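FAD dependent oxidoreductase (Chelativorans sp. BNC1, PDB 6PXS) is an iminodiacetate oxidase that carries FAD as its cofactor and belongs to the DadA oxidoreductase family. Local coordinates at residues Q226-H231 against A297-T302; G147-G152 against L252-S257; P222-I227 against D272-A277. All blocks are in the same frame, centred on the assembly; numbering follows the deposited sequence.

Interaction 1: Q226-H231 against A297-T302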
loop_
_atom_site.group_PDB
_atom_site.type_symbol
_atom_site.label_atom_id
_atom_site.label_comp_id
_atom_site.label_asym_id
_atom_site.label_seq_id
_atom_site.Cartn_x
_atom_site.Cartn_y
_atom_site.Cartn_z
ATOM N N GLN A 226 2.179 17.818 -1.499
ATOM C CA GLN A 226 2.258 16.542 -2.197
ATOM C C GLN A 226 3.553 16.492 -2.997
ATOM O O GLN A 226 3.879 17.442 -3.715
ATOM C CB GLN A 226 1.052 16.351 -3.119
ATOM C CG GLN A 226 -0.284 16.575 -2.433
ATOM C CD GLN A 226 -1.463 16.313 -3.345
ATOM O OE1 GLN A 226 -1.426 15.418 -4.190
ATOM N NE2 GLN A 226 -2.521 17.099 -3.183
ATOM N N ILE A 227 4.282 15.386 -2.875
ATOM C CA ILE A 227 5.594 15.231 -3.491
ATOM C C ILE A 227 5.633 13.884 -4.199
ATOM O O ILE A 227 5.202 12.871 -3.639
ATOM C CB ILE A 227 6.721 15.342 -2.447
ATOM C CG1 ILE A 227 8.093 15.286 -3.119
ATOM C CG2 ILE A 227 6.594 14.246 -1.399
ATOM C CD1 ILE A 227 9.231 15.677 -2.194
ATOM N N ILE A 228 6.146 13.874 -5.429
ATOM C CA ILE A 228 6.125 12.692 -6.284
ATOM C C ILE A 228 7.504 12.049 -6.299
ATOM O O ILE A 228 8.528 12.742 -6.337
ATOM C CB ILE A 228 5.673 13.053 -7.713
ATOM C CG1 ILE A 228 4.208 13.494 -7.702
ATOM C CG2 ILE A 228 5.880 11.868 -8.649
ATOM C CD1 ILE A 228 3.707 13.998 -9.032
ATOM N N HIS A 229 7.528 10.719 -6.282
ATOM C CA HIS A 229 8.758 9.940 -6.350
ATOM C C HIS A 229 8.740 9.112 -7.626
ATOM O O HIS A 229 7.803 8.341 -7.854
ATOM C CB HIS A 229 8.905 9.038 -5.123
ATOM C CG HIS A 229 9.203 9.784 -3.860
ATOM N ND1 HIS A 229 10.329 9.544 -3.103
ATOM C CD2 HIS A 229 8.527 10.772 -3.227
ATOM C CE1 HIS A 229 10.333 10.349 -2.055
ATOM N NE2 HIS A 229 9.250 11.104 -2.107
ATOM N N LEU A 230 9.771 9.274 -8.450
ATOM C CA LEU A 230 9.887 8.581 -9.723
ATOM C C LEU A 230 11.006 7.550 -9.663
ATOM O O LEU A 230 11.855 7.572 -8.770
ATOM C CB LEU A 230 10.156 9.567 -10.861
ATOM C CG LEU A 230 9.181 10.738 -10.975
ATOM C CD1 LEU A 230 9.598 11.649 -12.113
ATOM C CD2 LEU A 230 7.760 10.250 -11.178
ATOM N N HIS A 231 11.001 6.647 -10.641
ATOM C CA HIS A 231 11.988 5.580 -10.725
ATOM C C HIS A 231 12.431 5.430 -12.171
ATOM O O HIS A 231 11.594 5.280 -13.066
ATOM C CB HIS A 231 11.411 4.261 -10.198
ATOM C CG HIS A 231 12.364 3.110 -10.267
ATOM N ND1 HIS A 231 13.550 3.081 -9.567
ATOM C CD2 HIS A 231 12.301 1.941 -10.950
ATOM C CE1 HIS A 231 14.179 1.946 -9.816
ATOM N NE2 HIS A 231 13.443 1.237 -10.653
ATOM N N ALA A 297 9.268 7.591 -17.055
ATOM C CA ALA A 297 9.755 7.076 -15.786
ATOM C C ALA A 297 8.588 6.542 -14.968
ATOM O O ALA A 297 7.451 7.004 -15.093
ATOM C CB ALA A 297 10.489 8.162 -14.999
ATOM N N THR A 298 8.878 5.558 -14.123
ATOM C CA THR A 298 7.839 4.971 -13.291
ATOM C C THR A 298 7.465 5.921 -12.160
ATOM O O THR A 298 8.319 6.598 -11.584
ATOM C CB THR A 298 8.306 3.633 -12.714
ATOM O OG1 THR A 298 8.731 2.771 -13.776
ATOM C CG2 THR A 298 7.184 2.957 -11.943
ATOM N N HIS A 299 6.174 5.972 -11.853
ATOM C CA HIS A 299 5.661 6.696 -10.696
ATOM C C HIS A 299 5.401 5.671 -9.598
ATOM O O HIS A 299 4.452 4.887 -9.685
ATOM C CB HIS A 299 4.392 7.466 -11.057
ATOM C CG HIS A 299 3.841 8.290 -9.937
ATOM N ND1 HIS A 299 2.709 9.061 -10.072
ATOM C CD2 HIS A 299 4.267 8.468 -8.664
ATOM C CE1 HIS A 299 2.456 9.676 -8.931
ATOM N NE2 HIS A 299 3.387 9.334 -8.060
ATOM N N ILE A 300 6.247 5.676 -8.571
ATOM C CA ILE A 300 6.182 4.645 -7.540
ATOM C C ILE A 300 5.273 5.059 -6.388
ATOM O O ILE A 300 4.544 4.227 -5.844
ATOM C CB ILE A 300 7.601 4.290 -7.043
ATOM C CG1 ILE A 300 8.379 5.541 -6.624
ATOM C CG2 ILE A 300 8.366 3.540 -8.123
ATOM C CD1 ILE A 300 9.757 5.238 -6.064
ATOM N N GLU A 301 5.287 6.331 -5.995
ATOM C CA GLU A 301 4.429 6.784 -4.908
ATOM C C GLU A 301 4.330 8.301 -4.939
ATOM O O GLU A 301 5.060 8.982 -5.664
ATOM C CB GLU A 301 4.946 6.309 -3.545
ATOM C CG GLU A 301 6.360 6.766 -3.207
ATOM C CD GLU A 301 6.677 6.638 -1.726
ATOM O OE1 GLU A 301 5.729 6.649 -0.911
ATOM O OE2 GLU A 301 7.873 6.524 -1.376
ATOM N N THR A 302 3.405 8.820 -4.132
ATOM C CA THR A 302 3.232 10.258 -3.938
ATOM C C THR A 302 2.968 10.488 -2.456
ATOM O O THR A 302 1.918 10.089 -1.945
ATOM C CB THR A 302 2.085 10.804 -4.786
ATOM O OG1 THR A 302 2.394 10.636 -6.175
ATOM C CG2 THR A 302 1.853 12.281 -4.491
#

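Interaction 2: G147-G152 against L252-S257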
loop_
_atom_site.group_PDB
_atom_site.type_symbol
_atom_site.label_atom_id
_atom_site.label_comp_id
_atom_site.label_asym_id
_atom_site.label_seq_id
_atom_site.Cartn_x
_atom_site.Cartn_y
_atom_site.Cartn_z
ATOM N N GLY A 147 25.611 22.651 -3.527
ATOM C CA GLY A 147 24.275 22.150 -3.275
ATOM C C GLY A 147 24.270 20.663 -2.997
ATOM O O GLY A 147 24.911 19.892 -3.717
ATOM N N ALA A 148 23.559 20.243 -1.952
ATOM C CA ALA A 148 23.491 18.844 -1.563
ATOM C C ALA A 148 22.040 18.447 -1.332
ATOM O O ALA A 148 21.136 19.286 -1.311
ATOM C CB ALA A 148 24.321 18.574 -0.301
ATOM N N ARG A 149 21.829 17.143 -1.163
ATOM C CA ARG A 149 20.520 16.597 -0.839
ATOM C C ARG A 149 20.682 15.554 0.259
ATOM O O ARG A 149 21.797 15.146 0.595
ATOM C CB ARG A 149 19.831 15.998 -2.076
ATOM C CG ARG A 149 20.716 15.141 -2.982
ATOM C CD ARG A 149 20.962 13.738 -2.431
ATOM N NE ARG A 149 21.563 12.867 -3.440
ATOM C CZ ARG A 149 21.995 11.630 -3.211
ATOM N NH1 ARG A 149 21.905 11.099 -1.997
ATOM N NH2 ARG A 149 22.523 10.921 -4.200
ATOM N N VAL A 150 19.552 15.131 0.825
ATOM C CA VAL A 150 19.546 14.174 1.928
ATOM C C VAL A 150 18.149 13.579 2.032
ATOM O O VAL A 150 17.172 14.169 1.575
ATOM C CB VAL A 150 19.968 14.850 3.257
ATOM C CG1 VAL A 150 19.000 15.971 3.616
ATOM C CG2 VAL A 150 20.047 13.824 4.375
ATOM N N ASP A 151 18.056 12.397 2.641
ATOM C CA ASP A 151 16.773 11.763 2.924
ATOM C C ASP A 151 16.320 12.210 4.311
ATOM O O ASP A 151 16.884 11.782 5.323
ATOM C CB ASP A 151 16.890 10.243 2.842
ATOM C CG ASP A 151 15.544 9.542 2.937
ATOM O OD1 ASP A 151 14.679 10.000 3.713
ATOM O OD2 ASP A 151 15.350 8.528 2.231
ATOM N N GLY A 152 15.301 13.070 4.354
ATOM C CA GLY A 152 14.863 13.625 5.626
ATOM C C GLY A 152 14.523 12.566 6.657
ATOM O O GLY A 152 14.912 12.674 7.822
ATOM N N LEU A 252 15.109 16.394 -7.435
ATOM C CA LEU A 252 16.419 15.874 -7.077
ATOM C C LEU A 252 16.434 14.375 -7.339
ATOM O O LEU A 252 15.410 13.772 -7.668
ATOM C CB LEU A 252 16.764 16.177 -5.613
ATOM C CG LEU A 252 15.813 15.622 -4.548
ATOM C CD1 LEU A 252 16.462 15.676 -3.173
ATOM C CD2 LEU A 252 14.491 16.376 -4.535
ATOM N N ALA A 253 17.611 13.775 -7.182
ATOM C CA ALA A 253 17.805 12.359 -7.455
ATOM C C ALA A 253 18.522 11.693 -6.291
ATOM O O ALA A 253 19.323 12.320 -5.592
ATOM C CB ALA A 253 18.612 12.142 -8.738
ATOM N N PHE A 254 18.225 10.411 -6.094
ATOM C CA PHE A 254 18.883 9.586 -5.093
ATOM C C PHE A 254 19.567 8.404 -5.773
ATOM O O PHE A 254 19.407 8.167 -6.973
ATOM C CB PHE A 254 17.886 9.106 -4.032
ATOM C CG PHE A 254 17.363 10.207 -3.154
ATOM C CD1 PHE A 254 18.185 10.811 -2.217
ATOM C CD2 PHE A 254 16.052 10.638 -3.263
ATOM C CE1 PHE A 254 17.708 11.826 -1.406
ATOM C CE2 PHE A 254 15.569 11.652 -2.454
ATOM C CZ PHE A 254 16.398 12.245 -1.525
ATOM N N ASP A 255 20.332 7.650 -4.977
ATOM C CA ASP A 255 21.228 6.645 -5.543
ATOM C C ASP A 255 20.464 5.536 -6.260
ATOM O O ASP A 255 20.902 5.054 -7.312
ATOM C CB ASP A 255 22.111 6.050 -4.445
ATOM C CG ASP A 255 23.247 6.974 -4.038
ATOM O OD1 ASP A 255 23.697 7.781 -4.877
ATOM O OD2 ASP A 255 23.697 6.886 -2.878
ATOM N N ASP A 256 19.328 5.108 -5.711
ATOM C CA ASP A 256 18.628 3.954 -6.264
ATOM C C ASP A 256 17.730 4.353 -7.429
ATOM O O ASP A 256 16.532 4.051 -7.429
ATOM C CB ASP A 256 17.807 3.253 -5.178
ATOM C CG ASP A 256 17.233 1.924 -5.645
ATOM O OD1 ASP A 256 17.391 1.589 -6.837
ATOM O OD2 ASP A 256 16.623 1.215 -4.819
ATOM N N SER A 257 18.300 5.026 -8.428
ATOM C CA SER A 257 17.585 5.346 -9.664
ATOM C C SER A 257 16.259 6.048 -9.377
ATOM O O SER A 257 15.274 5.869 -10.097
ATOM C CB SER A 257 17.350 4.084 -10.499
ATOM O OG SER A 257 18.564 3.397 -10.750
#

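Interaction 3: P222-I227 against D272-A277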
loop_
_atom_site.group_PDB
_atom_site.type_symbol
_atom_site.label_atom_id
_atom_site.label_comp_id
_atom_site.label_asym_id
_atom_site.label_seq_id
_atom_site.Cartn_x
_atom_site.Cartn_y
_atom_site.Cartn_z
ATOM N N PRO A 222 -0.909 23.937 9.501
ATOM C CA PRO A 222 -0.345 23.039 8.488
ATOM C C PRO A 222 -0.510 23.582 7.078
ATOM O O PRO A 222 -1.524 24.197 6.738
ATOM C CB PRO A 222 -1.152 21.749 8.678
ATOM C CG PRO A 222 -2.459 22.208 9.202
ATOM C CD PRO A 222 -2.165 23.408 10.064
ATOM N N GLN A 223 0.510 23.348 6.256
ATOM C CA GLN A 223 0.466 23.628 4.823
ATOM C C GLN A 223 0.695 22.302 4.105
ATOM O O GLN A 223 1.829 21.819 4.026
ATOM C CB GLN A 223 1.509 24.667 4.419
ATOM C CG GLN A 223 1.424 25.086 2.953
ATOM C CD GLN A 223 2.593 25.951 2.515
ATOM O OE1 GLN A 223 3.755 25.568 2.657
ATOM N NE2 GLN A 223 2.289 27.125 1.976
ATOM N N LYS A 224 -0.381 21.715 3.591
ATOM C CA LYS A 224 -0.277 20.437 2.902
ATOM C C LYS A 224 0.716 20.526 1.748
ATOM O O LYS A 224 0.861 21.565 1.097
ATOM C CB LYS A 224 -1.649 20.006 2.386
ATOM C CG LYS A 224 -1.643 18.739 1.549
ATOM C CD LYS A 224 -3.057 18.330 1.186
ATOM C CE LYS A 224 -3.072 17.122 0.269
ATOM N NZ LYS A 224 -4.459 16.746 -0.125
ATOM N N GLY A 225 1.411 19.418 1.504
ATOM C CA GLY A 225 2.333 19.331 0.391
ATOM C C GLY A 225 2.404 17.936 -0.193
ATOM O O GLY A 225 2.662 16.968 0.527
ATOM N N GLN A 226 2.179 17.818 -1.499
ATOM C CA GLN A 226 2.258 16.542 -2.197
ATOM C C GLN A 226 3.553 16.492 -2.997
ATOM O O GLN A 226 3.879 17.442 -3.715
ATOM C CB GLN A 226 1.052 16.351 -3.119
ATOM C CG GLN A 226 -0.284 16.575 -2.433
ATOM C CD GLN A 226 -1.463 16.313 -3.345
ATOM O OE1 GLN A 226 -1.426 15.418 -4.190
ATOM N NE2 GLN A 226 -2.521 17.099 -3.183
ATOM N N ILE A 227 4.282 15.386 -2.875
ATOM C CA ILE A 227 5.594 15.231 -3.491
ATOM C C ILE A 227 5.633 13.884 -4.199
ATOM O O ILE A 227 5.202 12.871 -3.639
ATOM C CB ILE A 227 6.721 15.342 -2.447
ATOM C CG1 ILE A 227 8.093 15.286 -3.119
ATOM C CG2 ILE A 227 6.594 14.246 -1.399
ATOM C CD1 ILE A 227 9.231 15.677 -2.194
ATOM N N ASP A 272 -5.526 17.461 5.807
ATOM C CA ASP A 272 -6.170 16.676 4.756
ATOM C C ASP A 272 -5.130 15.731 4.168
ATOM O O ASP A 272 -4.387 16.082 3.251
ATOM C CB ASP A 272 -6.762 17.586 3.690
ATOM C CG ASP A 272 -7.529 16.820 2.638
ATOM O OD1 ASP A 272 -7.859 15.643 2.891
ATOM O OD2 ASP A 272 -7.794 17.387 1.557
ATOM N N TYR A 273 -5.086 14.509 4.701
ATOM C CA TYR A 273 -4.084 13.519 4.303
ATOM C C TYR A 273 -4.614 12.696 3.127
ATOM O O TYR A 273 -4.907 11.504 3.227
ATOM C CB TYR A 273 -3.716 12.640 5.492
ATOM C CG TYR A 273 -2.557 11.705 5.240
ATOM C CD1 TYR A 273 -1.292 12.199 4.952
ATOM C CD2 TYR A 273 -2.723 10.329 5.308
ATOM C CE1 TYR A 273 -0.226 11.346 4.727
ATOM C CE2 TYR A 273 -1.664 9.470 5.087
ATOM C CZ TYR A 273 -0.419 9.983 4.797
ATOM O OH TYR A 273 0.637 9.129 4.575
ATOM N N ARG A 274 -4.730 13.374 1.987
ATOM C CA ARG A 274 -5.194 12.768 0.749
ATOM C C ARG A 274 -4.266 13.166 -0.389
ATOM O O ARG A 274 -3.647 14.233 -0.363
ATOM C CB ARG A 274 -6.635 13.197 0.413
ATOM C CG ARG A 274 -7.689 12.608 1.330
ATOM C CD ARG A 274 -9.048 13.287 1.170
ATOM N NE ARG A 274 -9.376 13.578 -0.225
ATOM C CZ ARG A 274 -9.188 14.754 -0.818
ATOM N NH1 ARG A 274 -8.672 15.777 -0.151
ATOM N NH2 ARG A 274 -9.520 14.909 -2.090
ATOM N N VAL A 275 -4.170 12.291 -1.386
ATOM C CA VAL A 275 -3.446 12.571 -2.620
ATOM C C VAL A 275 -4.472 13.023 -3.650
ATOM O O VAL A 275 -5.281 12.219 -4.126
ATOM C CB VAL A 275 -2.663 11.347 -3.108
ATOM C CG1 VAL A 275 -2.099 11.595 -4.499
ATOM C CG2 VAL A 275 -1.552 11.012 -2.129
ATOM N N THR A 276 -4.445 14.305 -3.997
ATOM C CA THR A 276 -5.459 14.871 -4.870
ATOM C C THR A 276 -5.012 14.823 -6.330
ATOM O O THR A 276 -3.848 14.572 -6.650
ATOM C CB THR A 276 -5.785 16.308 -4.461
ATOM O OG1 THR A 276 -4.643 17.145 -4.680
ATOM C CG2 THR A 276 -6.184 16.366 -2.994
ATOM N N ALA A 277 -5.969 15.074 -7.226
ATOM C CA ALA A 277 -5.693 15.007 -8.656
ATOM C C ALA A 277 -4.938 16.240 -9.135
ATOM O O ALA A 277 -3.903 16.124 -9.801
ATOM C CB ALA A 277 -7.000 14.846 -9.431
#

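Interaction 1: Q226-H231 against A297-T302
His229 and Glu301 face each other as a hydrogen-bonded pair where strands 226-231 and 298-302 run antiparallel. Four backbone bonds join the strands. His229 N donates to Glu301 O at 3.1 Å, while His229 O receives Ile300 N at 3.2 Å. His231 N reaches Thr298 O at 2.8 Å, and Thr298 N returns a bond to His231 O at 2.9 Å. The register slips by one residue between His229 and Leu230, a beta bulge at Ile300, whose backbone turns to helical values (phi -91°, psi -38°). The side chain of Ile227 comes within about 4 Å of the bound FAD.

Among the apolar contacts, Ile228 CG2 sits over a face of the His299 ring, 3.9 Å from its centroid and displaced toward the rim, a CH-pi contact in which the two side chains cross at about a right angle. On the face that carries His229 and His231, His229 CB lies 3.9 Å from Glu301 CG; the bulge residue Ile300 brings CG2 to within 3.8 Å of His231 CB.

The polar tips look elsewhere. Glu301 OE2 lies above the His229 ring, the two planes 47° apart, but its salt bridge is with Arg303; Thr298 and, weakly, His299 bond to Arg274 and Gln280 of the second subunit. With Glu301, Thr298 and His299 so engaged, cross-strand cohesion rests on backbone bonds and apolar contact.

Interaction 2: G147-G152 against L252-S257
Arg149 lays its side chain alongside residues 252-255 and brings its guanidinium up against Phe254. The two side chains slide past each other in opposite directions, and their planes stand 70° apart. Phe254 CD1 lies over one face of the guanidinium, 3.7 Å from Arg149 NH1, whereas that nitrogen in turn lies at the edge of the phenyl ring, so the ring offers its rim to the cationic group. Further round the same rim, Phe254 CZ is 3.7 Å from Val150 O, close to the plane of the ring. A bend at chi2 of Arg149 (78°) places CD, which then lies 3.9 Å from Phe254 CE1.

Strand 148-149 pairs with strand 44-45, which carries FAD-binding Val44, and strand 251-254 is an outer strand of the antiparallel four-stranded sheet; the contact thus ties a small two-stranded ribbon at the flavin to that larger sheet. Leu252 takes part at the near end: its CD1 touches Arg149 CB at 3.6 Å, and the same side chain packs on Val44.

At the tip of Arg149, Asp255 crosses it at about a right angle, with carboxylate and guanidinium planes 73° apart. Asp255 OD1 comes to the guanidinium edge, near its plane, and forms a salt bridge with Arg149 NH2 at 3.4 Å, weak as a hydrogen bond. The firmer polar partner of Arg149 is Gly84 O, bonded to NH1. Arg149 NE lies 3.2 Å from Ala253 O, at an angle too poor for a hydrogen bond.

Interaction 3: P222-I227 against D272-A277
Lys224 and Gln226, two residues apart on strand 220-231, reach the segment that leads into helix 277-290, where Thr276 is the N-cap and its OG1 accepts Gly279 N. The Lys224 side chain leaves the strand with CB directed at the 272-277 segment and CG anti to the backbone N (chi1 175°), and it stays extended to its end. CG passes 4.2 Å from Asp272 O, and CD comes closer to that same oxygen, at 3.3 Å. CE lies near two carbonyl oxygens, Asp272 O and Arg274 O. At the tip, NZ donates to Arg274 O at 2.7 Å, arriving from above the carbonyl plane by 38°. NZ also lies 3.4 Å from Thr276 CG2, the two side chains meeting tip to tip. Arg274 NH1 faces both oxygens of the Asp272 carboxylate, with its hydrogen bond to OD1 at 3.2 Å, through the syn lone pair; OD2 also has a long salt bridge of 3.8 Å to Lys224 NZ. One carboxylate thus balances two cations whose NZ and NH1 are 4.3 Å apart, which would be expected to ease their repulsion.

Gln226 grips the cap residue twice and crosses it at about a right angle. Its OE1 receives Thr276 N, while NE2 also bonds Glu266. The second grip is Gln226 NE2 to Thr276 OG1, 2.6 Å, with the hydroxyl oxygen only 5° out of the amide plane.

All three contacts involve the four-stranded antiparallel sheet, ordered 251-254, 258-261, 220-231, 298-310. Interactions 1 and 3 both start from strand 220-231 and share Gln226 and Ile227; interaction 1 pairs it with strand 298-310, and interaction 3 joins it to the segment before helix 277-290. Interaction 2 lies at the outer strand 251-254. Centres are about 14 Å apart for 1 and 2 and for 1 and 3, and about 22 Å for 2 and 3. Along the chain, 147-152 comes first, then 222-231, 252-257, 272-277 and 297-302. Residues of each contact approach the FAD or its binding residues, while interactions 1 and 3 meet the second subunit and interaction 2 the third, putting cofactor surroundings near subunit interfaces.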